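Long-range contacts in GDSL-like protein (Roseburia intestinalis L1-82, PDB 6HFZ), which removes acetyl groups from acetylated beta-mannans as a two-domain, GDSL-family (SGNH hydrolase) carbohydrate esterase of a gut bacterium: residues 287-298 against 328-339; 301-309 against 342-353. All coordinates share one frame; numbering follows the deposited sequence.

Interaction 1. Residues 287-298 against 328-339; sequences CNISVQYRKSVK and DKLELDTILEHG
Strands 288-295 and 329-336 pair antiparallel, from Ile289-Leu336 to Lys295-Lys329, their axes 147° apart and 4.6 Å at closest approach. Ile335 and Leu336 both face Ile289 in a classic beta bulge, so Ile289 O takes the N-H of each, and beyond it the register moves by one residue. One face is apolar where Ile289 meets Leu336 and Val291 meets Ile335, and turns polar from Asp333 and Tyr293 on to Glu331 and the lysines. The Tyr293 ring has Glu331 CB over one face, 4.0 Å from the ring centroid, a CH-pi contact, while its OH donates to Asp333 OD2 at 2.6 Å, arriving from above the carboxylate plane. Glu331 turns at CG (chi2 57°), which folds its carboxylate back between two lysines. Lys295 NZ meets Glu331 OE1 at 2.7 Å on the anti side and Lys329 NZ meets the same oxygen on the syn side, from opposite faces of its plane; OE2 accepts from Leu332 N. On the other face the CG of Gln292 rests on Leu332 CG at 3.9 Å, and its OE1 is bound by Ser365 of strand 361-370; helix 84-96 touches Gln292, Leu330 and Leu332 here. The ends are tied by side chains as well: Asn288 OD1 takes His338 N in a straight bond of 2.8 Å, and Asp328 OD1 takes Val297 N, also at 2.8 Å. Two lysines on one oxygen of Glu331 probably offset its charge and favour the ionised form; a water links Lys295 NZ to Asp333 OD1, so this lysine bears on both acids.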
loop_
_atom_site.group_PDB
_atom_site.type_symbol
_atom_site.label_atom_id
_atom_site.label_comp_id
_atom_site.label_asym_id
_atom_site.label_seq_id
_atom_site.Cartn_x
_atom_site.Cartn_y
_atom_site.Cartn_z
ATOM N N CYS A 287 -13.171 7.339 14.405
ATOM C CA CYS A 287 -12.307 7.992 15.377
ATOM C C CYS A 287 -11.058 8.571 14.721
ATOM O O CYS A 287 -10.360 9.380 15.367
ATOM C CB CYS A 287 -11.909 7.064 16.519
ATOM S SG CYS A 287 -10.970 5.603 16.014
ATOM N N ASN A 288 -10.744 8.135 13.491
ATOM C CA ASN A 288 -9.607 8.682 12.730
ATOM C C ASN A 288 -10.133 9.330 11.444
ATOM O O ASN A 288 -11.058 8.805 10.849
ATOM C CB ASN A 288 -8.568 7.611 12.340
ATOM C CG ASN A 288 -8.101 6.749 13.495
ATOM O OD1 ASN A 288 -7.955 7.244 14.608
ATOM N ND2 ASN A 288 -7.921 5.455 13.261
ATOM N N ILE A 289 -9.487 10.419 11.033
ATOM C CA ILE A 289 -9.741 11.085 9.763
ATOM C C ILE A 289 -8.415 11.329 9.061
ATOM O O ILE A 289 -7.507 11.913 9.626
ATOM C CB ILE A 289 -10.481 12.407 9.961
ATOM C CG1 ILE A 289 -11.772 12.233 10.771
ATOM C CG2 ILE A 289 -10.710 13.063 8.616
ATOM C CD1 ILE A 289 -12.837 11.505 10.041
ATOM N N SER A 290 -8.376 10.997 7.770
ATOM C CA SER A 290 -7.246 11.272 6.957
ATOM C C SER A 290 -7.725 11.834 5.607
ATOM O O SER A 290 -8.886 11.695 5.220
ATOM C CB SER A 290 -6.353 10.057 6.855
ATOM O OG SER A 290 -6.875 9.084 5.925
ATOM N N VAL A 291 -6.825 12.491 4.896
ATOM C CA VAL A 291 -7.215 13.103 3.617
ATOM C C VAL A 291 -6.176 12.775 2.549
ATOM O O VAL A 291 -4.962 12.819 2.797
ATOM C CB VAL A 291 -7.380 14.617 3.802
ATOM C CG1 VAL A 291 -6.086 15.277 4.267
ATOM C CG2 VAL A 291 -7.847 15.303 2.529
ATOM N N GLN A 292 -6.673 12.450 1.342
ATOM C CA GLN A 292 -5.823 12.192 0.211
ATOM C C GLN A 292 -5.955 13.326 -0.812
ATOM O O GLN A 292 -7.064 13.735 -1.119
ATOM C CB GLN A 292 -6.232 10.899 -0.483
ATOM C CG GLN A 292 -5.842 9.624 0.243
ATOM C CD GLN A 292 -6.168 8.467 -0.681
ATOM O OE1 GLN A 292 -7.343 8.246 -1.002
ATOM N NE2 GLN A 292 -5.136 7.779 -1.156
ATOM N N TYR A 293 -4.831 13.776 -1.377
ATOM C CA TYR A 293 -4.823 14.892 -2.315
ATOM C C TYR A 293 -3.543 14.868 -3.149
ATOM O O TYR A 293 -2.558 14.241 -2.750
ATOM C CB TYR A 293 -4.919 16.256 -1.597
ATOM C CG TYR A 293 -3.795 16.561 -0.613
ATOM C CD1 TYR A 293 -3.756 15.985 0.660
ATOM C CD2 TYR A 293 -2.777 17.448 -0.937
ATOM C CE1 TYR A 293 -2.740 16.282 1.573
ATOM C CE2 TYR A 293 -1.745 17.735 -0.044
ATOM C CZ TYR A 293 -1.722 17.150 1.211
ATOM O OH TYR A 293 -0.734 17.478 2.116
ATOM N N ARG A 294 -3.559 15.594 -4.277
ATOM C CA ARG A 294 -2.403 15.599 -5.133
ATOM C C ARG A 294 -1.360 16.609 -4.644
ATOM O O ARG A 294 -1.676 17.765 -4.349
ATOM C CB ARG A 294 -2.784 15.949 -6.574
ATOM C CG ARG A 294 -1.599 16.078 -7.531
ATOM C CD ARG A 294 -2.121 16.146 -8.966
ATOM N NE ARG A 294 -3.015 17.269 -9.245
ATOM C CZ ARG A 294 -3.973 17.262 -10.158
ATOM N NH1 ARG A 294 -4.197 16.174 -10.889
ATOM N NH2 ARG A 294 -4.787 18.300 -10.294
ATOM N N LYS A 295 -0.088 16.178 -4.661
ATOM C CA LYS A 295 1.055 17.052 -4.616
ATOM C C LYS A 295 1.698 16.999 -6.013
ATOM O O LYS A 295 2.125 15.938 -6.480
ATOM C CB LYS A 295 2.025 16.628 -3.509
ATOM C CG LYS A 295 1.639 17.054 -2.104
ATOM C CD LYS A 295 2.681 16.751 -1.075
ATOM C CE LYS A 295 2.275 17.254 0.290
ATOM N NZ LYS A 295 3.051 16.616 1.383
ATOM N N SER A 296 1.705 18.156 -6.683
ATOM C CA SER A 296 1.972 18.301 -8.098
ATOM C C SER A 296 3.421 18.745 -8.321
ATOM O O SER A 296 3.919 19.626 -7.654
ATOM C CB SER A 296 0.989 19.281 -8.719
ATOM O OG SER A 296 1.399 19.612 -10.047
ATOM N N VAL A 297 4.113 18.116 -9.266
ATOM C CA VAL A 297 5.427 18.610 -9.673
ATOM C C VAL A 297 5.281 19.677 -10.763
ATOM O O VAL A 297 6.294 20.303 -11.160
ATOM C CB VAL A 297 6.334 17.473 -10.158
ATOM C CG1 VAL A 297 6.764 16.603 -8.966
ATOM C CG2 VAL A 297 5.675 16.658 -11.263
ATOM N N LYS A 298 4.067 19.837 -11.280
ATOM C CA LYS A 298 3.731 20.938 -12.195
ATOM C C LYS A 298 3.318 22.134 -11.343
ATOM O O LYS A 298 2.281 22.067 -10.694
ATOM C CB LYS A 298 2.605 20.518 -13.138
ATOM C CG LYS A 298 3.006 19.487 -14.181
ATOM C CD LYS A 298 1.905 19.180 -15.166
ATOM C CE LYS A 298 1.971 17.757 -15.690
ATOM N NZ LYS A 298 1.197 17.609 -16.946
ATOM N N ASP A 328 4.340 13.412 -9.421
ATOM C CA ASP A 328 3.191 13.740 -8.563
ATOM C C ASP A 328 3.080 12.657 -7.479
ATOM O O ASP A 328 3.334 11.463 -7.744
ATOM C CB ASP A 328 1.906 13.798 -9.396
ATOM C CG ASP A 328 1.814 14.969 -10.366
ATOM O OD1 ASP A 328 2.572 15.932 -10.202
ATOM O OD2 ASP A 328 1.006 14.877 -11.298
ATOM N N LYS A 329 2.689 13.067 -6.268
ATOM C CA LYS A 329 2.472 12.142 -5.170
ATOM C C LYS A 329 0.992 12.184 -4.798
ATOM O O LYS A 329 0.370 13.280 -4.722
ATOM C CB LYS A 329 3.343 12.531 -3.979
ATOM C CG LYS A 329 3.169 11.701 -2.708
ATOM C CD LYS A 329 4.027 12.194 -1.560
ATOM C CE LYS A 329 4.104 11.196 -0.424
ATOM N NZ LYS A 329 4.694 11.822 0.784
ATOM N N LEU A 330 0.449 11.004 -4.538
ATOM C CA LEU A 330 -0.872 10.868 -3.903
ATOM C C LEU A 330 -0.699 10.951 -2.380
ATOM O O LEU A 330 -0.507 9.955 -1.670
ATOM C CB LEU A 330 -1.495 9.556 -4.365
ATOM C CG LEU A 330 -2.818 9.209 -3.702
ATOM C CD1 LEU A 330 -3.802 10.366 -3.799
ATOM C CD2 LEU A 330 -3.414 7.940 -4.245
ATOM N N GLU A 331 -0.746 12.185 -1.851
ATOM C CA GLU A 331 -0.450 12.411 -0.463
ATOM C C GLU A 331 -1.600 11.877 0.396
ATOM O O GLU A 331 -2.786 11.956 0.011
ATOM C CB GLU A 331 -0.157 13.886 -0.211
ATOM C CG GLU A 331 0.320 14.174 1.215
ATOM C CD GLU A 331 1.569 13.396 1.617
ATOM O OE1 GLU A 331 2.657 13.903 1.324
ATOM O OE2 GLU A 331 1.462 12.243 2.150
ATOM N N LEU A 332 -1.256 11.369 1.590
ATOM C CA LEU A 332 -2.266 10.995 2.594
ATOM C C LEU A 332 -1.803 11.537 3.943
ATOM O O LEU A 332 -0.773 11.072 4.458
ATOM C CB LEU A 332 -2.434 9.481 2.619
ATOM C CG LEU A 332 -3.633 8.927 3.391
ATOM C CD1 LEU A 332 -3.953 7.513 2.943
ATOM C CD2 LEU A 332 -3.428 8.979 4.893
ATOM N N ASP A 333 -2.553 12.483 4.495
ATOM C CA ASP A 333 -2.196 13.126 5.753
ATOM C C ASP A 333 -3.196 12.710 6.808
ATOM O O ASP A 333 -4.445 12.798 6.597
ATOM C CB ASP A 333 -2.153 14.650 5.654
ATOM C CG ASP A 333 -1.044 15.287 4.842
ATOM O OD1 ASP A 333 0.027 14.675 4.684
ATOM O OD2 ASP A 333 -1.235 16.469 4.442
ATOM N N THR A 334 -2.690 12.292 7.973
ATOM C CA THR A 334 -3.591 11.928 9.063
ATOM C C THR A 334 -3.954 13.204 9.823
ATOM O O THR A 334 -3.033 13.913 10.243
ATOM C CB THR A 334 -2.999 10.870 10.011
ATOM O OG1 THR A 334 -2.695 9.685 9.272
ATOM C CG2 THR A 334 -3.966 10.505 11.122
ATOM N N ILE A 335 -5.251 13.513 9.933
ATOM C CA ILE A 335 -5.719 14.821 10.484
ATOM C C ILE A 335 -6.175 14.658 11.934
ATOM O O ILE A 335 -5.889 15.540 12.759
ATOM C CB ILE A 335 -6.820 15.445 9.597
ATOM C CG1 ILE A 335 -6.379 15.600 8.142
ATOM C CG2 ILE A 335 -7.273 16.775 10.156
ATOM C CD1 ILE A 335 -5.049 16.268 7.976
ATOM N N LEU A 336 -6.949 13.603 12.203
ATOM C CA LEU A 336 -7.454 13.223 13.517
ATOM C C LEU A 336 -7.049 11.771 13.751
ATOM O O LEU A 336 -7.331 10.935 12.891
ATOM C CB LEU A 336 -8.984 13.307 13.563
ATOM C CG LEU A 336 -9.618 12.970 14.919
ATOM C CD1 LEU A 336 -9.171 13.982 15.983
ATOM C CD2 LEU A 336 -11.129 12.910 14.834
ATOM N N GLU A 337 -6.464 11.482 14.918
ATOM C CA GLU A 337 -6.173 10.104 15.279
ATOM C C GLU A 337 -6.597 9.824 16.736
ATOM O O GLU A 337 -6.281 10.593 17.651
ATOM C CB GLU A 337 -4.689 9.808 15.083
ATOM C CG GLU A 337 -4.366 8.340 15.301
ATOM C CD GLU A 337 -2.969 7.911 14.884
ATOM O OE1 GLU A 337 -1.987 8.433 15.449
ATOM O OE2 GLU A 337 -2.879 7.022 14.017
ATOM N N HIS A 338 -7.304 8.705 16.907
ATOM C CA HIS A 338 -7.778 8.178 18.167
ATOM C C HIS A 338 -8.668 9.218 18.867
ATOM O O HIS A 338 -8.582 9.378 20.078
ATOM C CB HIS A 338 -6.620 7.711 19.039
ATOM C CG HIS A 338 -5.780 6.636 18.443
ATOM N ND1 HIS A 338 -4.497 6.402 18.877
ATOM C CD2 HIS A 338 -6.044 5.734 17.471
ATOM C CE1 HIS A 338 -3.977 5.406 18.175
ATOM N NE2 HIS A 338 -4.917 4.983 17.295
ATOM N N GLY A 339 -9.506 9.897 18.075
ATOM C CA GLY A 339 -10.480 10.854 18.534
ATOM C C GLY A 339 -11.772 10.180 18.940
ATOM O O GLY A 339 -11.831 8.993 19.132
HETATM O O HOH W 1 -2.307 7.798 -0.572
HETATM O O HOH W 2 1.890 16.227 4.033
HETATM O O HOH W 3 0.553 17.626 -11.634
#

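Interaction 2. Residues 301-309 against 342-353; sequences APVAEIIVD and KVHKVEVRLTET
Ile306 lies against Val346 and Val348 where strand 303-308 runs antiparallel to strand 342-352. With CG1 anti to the backbone N (chi1 -177°), Ile306 extends its CD1 obliquely into the groove between the two valines, 3.7 Å from Val346 CG1 and 3.9 Å from Val348 CG2. Ala304 is the small neighbour in this row: its methyl sits between Val348 CG1 and Leu350 CD1, and Pro302 CB meets the other methyl of Leu350, CD2. Phe361 of strand 361-370 packs on Pro302, Ala304 and Leu350, so this face looks into the interior of the beta domain.

The other face has more polar bumps. The Val303 and Glu352 side chains run alongside each other, with their CB atoms 3.8 Å apart, and the Glu352 carboxylate goes on to Arg317. Next to them the Thr351 CG2 methyl meets the Glu305 chain broadside, coming within 3.6 Å of Glu305 CD. A classic beta bulge lies here: Thr351 and Glu352 both face Val303, whose carbonyl oxygen takes both N-H groups from the same face of its plane.

At the other end Asp309 fills the notch beside His344. Its OD2 uses the syn lone pair to take His344 ND1 at 2.6 Å, in the ring plane, while OD1 accepts Lys345 N at 2.9 Å. The CG of Lys342 lies over one face of the imidazole, its NZ forming a long, weak ion pair with Asp309 OD2, and His344 NE2 donates to Glu340 O. With a carboxylate at ND1 and a carbonyl at NE2, the ring is fixed in rotation and may well be protonated, so the apolar row of Ile306, Val346 and Val348 gives way at this end to a polar cluster.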
loop_
_atom_site.group_PDB
_atom_site.type_symbol
_atom_site.label_atom_id
_atom_site.label_comp_id
_atom_site.label_asym_id
_atom_site.label_seq_id
_atom_site.Cartn_x
_atom_site.Cartn_y
_atom_site.Cartn_z
ATOM N N ALA A 301 0.844 25.492 -7.806
ATOM C CA ALA A 301 -0.445 24.874 -7.551
ATOM C C ALA A 301 -1.074 25.492 -6.297
ATOM O O ALA A 301 -0.412 26.205 -5.532
ATOM C CB ALA A 301 -0.257 23.387 -7.393
ATOM N N PRO A 302 -2.383 25.283 -6.082
ATOM C CA PRO A 302 -3.090 25.870 -4.955
ATOM C C PRO A 302 -2.726 25.233 -3.618
ATOM O O PRO A 302 -2.072 24.168 -3.576
ATOM C CB PRO A 302 -4.560 25.557 -5.226
ATOM C CG PRO A 302 -4.617 25.336 -6.694
ATOM C CD PRO A 302 -3.324 24.608 -6.983
ATOM N N VAL A 303 -3.120 25.934 -2.564
ATOM C CA VAL A 303 -3.021 25.484 -1.190
ATOM C C VAL A 303 -4.428 25.466 -0.625
ATOM O O VAL A 303 -5.213 26.375 -0.917
ATOM C CB VAL A 303 -2.100 26.396 -0.361
ATOM C CG1 VAL A 303 -2.022 25.921 1.080
ATOM C CG2 VAL A 303 -0.701 26.505 -0.989
ATOM N N ALA A 304 -4.757 24.412 0.125
ATOM C CA ALA A 304 -6.031 24.311 0.828
ATOM C C ALA A 304 -5.787 24.148 2.328
ATOM O O ALA A 304 -4.664 23.925 2.744
ATOM C CB ALA A 304 -6.828 23.150 0.289
ATOM N N GLU A 305 -6.879 24.173 3.087
ATOM C CA GLU A 305 -6.901 23.827 4.491
ATOM C C GLU A 305 -8.066 22.854 4.711
ATOM O O GLU A 305 -9.122 22.882 3.996
ATOM C CB GLU A 305 -6.996 25.090 5.353
ATOM C CG GLU A 305 -8.391 25.685 5.426
ATOM C CD GLU A 305 -8.521 27.024 6.157
ATOM O OE1 GLU A 305 -7.578 27.372 6.934
ATOM O OE2 GLU A 305 -9.549 27.735 5.917
ATOM N N ILE A 306 -7.879 21.938 5.661
ATOM C CA ILE A 306 -8.899 21.013 6.087
ATOM C C ILE A 306 -9.181 21.269 7.586
ATOM O O ILE A 306 -8.249 21.460 8.376
ATOM C CB ILE A 306 -8.473 19.548 5.813
ATOM C CG1 ILE A 306 -9.576 18.571 6.200
ATOM C CG2 ILE A 306 -7.148 19.198 6.466
ATOM C CD1 ILE A 306 -9.433 17.206 5.565
ATOM N N ILE A 307 -10.473 21.314 7.917
ATOM C CA ILE A 307 -10.983 21.644 9.201
ATOM C C ILE A 307 -11.932 20.536 9.627
ATOM O O ILE A 307 -12.806 20.131 8.866
ATOM C CB ILE A 307 -11.722 22.989 9.147
ATOM C CG1 ILE A 307 -10.788 24.123 8.716
ATOM C CG2 ILE A 307 -12.382 23.285 10.491
ATOM C CD1 ILE A 307 -11.497 25.451 8.520
ATOM N N VAL A 308 -11.774 20.056 10.867
ATOM C CA VAL A 308 -12.595 18.994 11.365
ATOM C C VAL A 308 -13.437 19.577 12.514
ATOM O O VAL A 308 -12.856 20.192 13.416
ATOM C CB VAL A 308 -11.750 17.783 11.800
ATOM C CG1 VAL A 308 -12.587 16.691 12.429
ATOM C CG2 VAL A 308 -10.986 17.218 10.622
ATOM N N ASP A 309 -14.758 19.384 12.432
ATOM C CA ASP A 309 -15.728 19.742 13.481
ATOM C C ASP A 309 -15.594 21.230 13.868
ATOM O O ASP A 309 -15.611 21.564 15.063
ATOM C CB ASP A 309 -15.489 18.841 14.702
ATOM C CG ASP A 309 -15.789 17.373 14.447
ATOM O OD1 ASP A 309 -16.746 17.114 13.669
ATOM O OD2 ASP A 309 -15.058 16.497 15.035
ATOM N N LYS A 342 -17.554 9.299 16.091
ATOM C CA LYS A 342 -18.818 9.943 15.792
ATOM C C LYS A 342 -18.800 10.390 14.329
ATOM O O LYS A 342 -17.785 10.260 13.637
ATOM C CB LYS A 342 -19.030 11.129 16.741
ATOM C CG LYS A 342 -18.038 12.271 16.612
ATOM C CD LYS A 342 -18.470 13.553 17.327
ATOM C CE LYS A 342 -17.410 14.627 17.228
ATOM N NZ LYS A 342 -17.960 15.983 17.484
ATOM N N VAL A 343 -19.930 10.908 13.851
ATOM C CA VAL A 343 -19.967 11.511 12.532
ATOM C C VAL A 343 -19.305 12.892 12.611
ATOM O O VAL A 343 -19.865 13.810 13.169
ATOM C CB VAL A 343 -21.399 11.576 11.960
ATOM C CG1 VAL A 343 -22.331 12.446 12.792
ATOM C CG2 VAL A 343 -21.392 12.080 10.530
ATOM N N HIS A 344 -18.094 13.033 12.071
ATOM C CA HIS A 344 -17.350 14.283 12.050
ATOM C C HIS A 344 -17.768 15.124 10.840
ATOM O O HIS A 344 -17.983 14.576 9.777
ATOM C CB HIS A 344 -15.836 14.022 12.001
ATOM C CG HIS A 344 -15.356 13.295 13.219
ATOM N ND1 HIS A 344 -15.038 13.973 14.377
ATOM C CD2 HIS A 344 -15.194 11.977 13.485
ATOM C CE1 HIS A 344 -14.681 13.106 15.307
ATOM N NE2 HIS A 344 -14.738 11.864 14.773
ATOM N N LYS A 345 -17.794 16.445 11.008
ATOM C CA LYS A 345 -17.960 17.327 9.889
ATOM C C LYS A 345 -16.558 17.683 9.397
ATOM O O LYS A 345 -15.659 18.012 10.185
ATOM C CB LYS A 345 -18.805 18.552 10.252
ATOM C CG LYS A 345 -18.791 19.646 9.197
ATOM C CD LYS A 345 -19.808 20.755 9.438
ATOM C CE LYS A 345 -19.765 21.848 8.386
ATOM N NZ LYS A 345 -18.473 22.574 8.381
ATOM N N VAL A 346 -16.369 17.568 8.083
ATOM C CA VAL A 346 -15.107 17.863 7.498
ATOM C C VAL A 346 -15.303 18.891 6.388
ATOM O O VAL A 346 -16.162 18.746 5.529
ATOM C CB VAL A 346 -14.430 16.584 6.969
ATOM C CG1 VAL A 346 -13.066 16.916 6.389
ATOM C CG2 VAL A 346 -14.343 15.518 8.044
ATOM N N GLU A 347 -14.434 19.883 6.362
ATOM C CA GLU A 347 -14.491 20.882 5.350
ATOM C C GLU A 347 -13.093 21.050 4.763
ATOM O O GLU A 347 -12.123 21.117 5.495
ATOM C CB GLU A 347 -15.039 22.183 5.959
ATOM C CG GLU A 347 -15.031 23.337 4.971
ATOM C CD GLU A 347 -15.707 24.620 5.432
ATOM O OE1 GLU A 347 -15.667 24.929 6.663
ATOM O OE2 GLU A 347 -16.278 25.312 4.548
ATOM N N VAL A 348 -13.018 21.151 3.434
ATOM C CA VAL A 348 -11.793 21.517 2.758
ATOM C C VAL A 348 -12.082 22.797 1.955
ATOM O O VAL A 348 -13.091 22.853 1.285
ATOM C CB VAL A 348 -11.319 20.364 1.852
ATOM C CG1 VAL A 348 -10.043 20.732 1.119
ATOM C CG2 VAL A 348 -11.143 19.074 2.652
ATOM N N ARG A 349 -11.196 23.788 2.055
ATOM C CA ARG A 349 -11.361 25.101 1.416
ATOM C C ARG A 349 -10.037 25.512 0.779
ATOM O O ARG A 349 -9.013 25.395 1.404
ATOM C CB ARG A 349 -11.688 26.157 2.490
ATOM C CG ARG A 349 -12.073 27.528 1.944
ATOM C CD ARG A 349 -12.608 28.464 3.061
ATOM N NE ARG A 349 -12.924 29.802 2.516
ATOM C CZ ARG A 349 -14.135 30.172 2.097
ATOM N NH1 ARG A 349 -15.166 29.368 2.267
ATOM N NH2 ARG A 349 -14.327 31.357 1.543
ATOM N N LEU A 350 -10.071 26.130 -0.406
ATOM C CA LEU A 350 -8.852 26.661 -0.991
ATOM C C LEU A 350 -8.510 28.009 -0.347
ATOM O O LEU A 350 -9.404 28.850 -0.205
ATOM C CB LEU A 350 -9.066 26.810 -2.499
ATOM C CG LEU A 350 -8.408 25.747 -3.380
ATOM C CD1 LEU A 350 -8.719 24.344 -2.956
ATOM C CD2 LEU A 350 -8.735 25.940 -4.847
ATOM N N THR A 351 -7.249 28.156 0.071
ATOM C CA THR A 351 -6.738 29.352 0.796
ATOM C C THR A 351 -5.719 30.160 -0.013
ATOM O O THR A 351 -5.565 31.366 0.265
ATOM C CB THR A 351 -6.129 28.948 2.142
ATOM O OG1 THR A 351 -5.015 28.083 1.907
ATOM C CG2 THR A 351 -7.128 28.249 3.031
ATOM N N GLU A 352 -4.989 29.541 -0.952
ATOM C CA GLU A 352 -4.011 30.255 -1.818
ATOM C C GLU A 352 -4.151 29.739 -3.262
ATOM O O GLU A 352 -4.308 28.537 -3.495
ATOM C CB GLU A 352 -2.550 30.081 -1.362
ATOM C CG GLU A 352 -2.303 30.363 0.121
ATOM C CD GLU A 352 -0.883 30.077 0.607
ATOM O OE1 GLU A 352 -0.713 29.718 1.811
ATOM O OE2 GLU A 352 0.069 30.225 -0.215
ATOM N N THR A 353 -4.177 30.671 -4.213
ATOM C CA THR A 353 -4.159 30.411 -5.637
ATOM C C THR A 353 -3.162 31.361 -6.294
ATOM O O THR A 353 -2.750 32.350 -5.669
ATOM C CB THR A 353 -5.528 30.571 -6.310
ATOM O OG1 THR A 353 -6.003 31.922 -6.149
ATOM C CG2 THR A 353 -6.507 29.538 -5.789
#

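Along the chain, strand 288-295 comes first, then 303-308, 329-336 and 342-352. Interaction 1 closes a loop of 29 residues that contains 301-309, and interaction 2 closes one of 32 residues that contains 328-339, so the two contacts cross. They belong to different antiparallel sheets of the all-beta domain, and each connection, 295 to 303 and 336 to 342, passes from one sheet to the other. Between the sheets, Val291 CB meets Ile306 CD1 at 3.7 Å, Ile335 packs on Ile306 and Val308, and Leu336 touches His344. The sheet of interaction 1 is the one turned to the esterase domain.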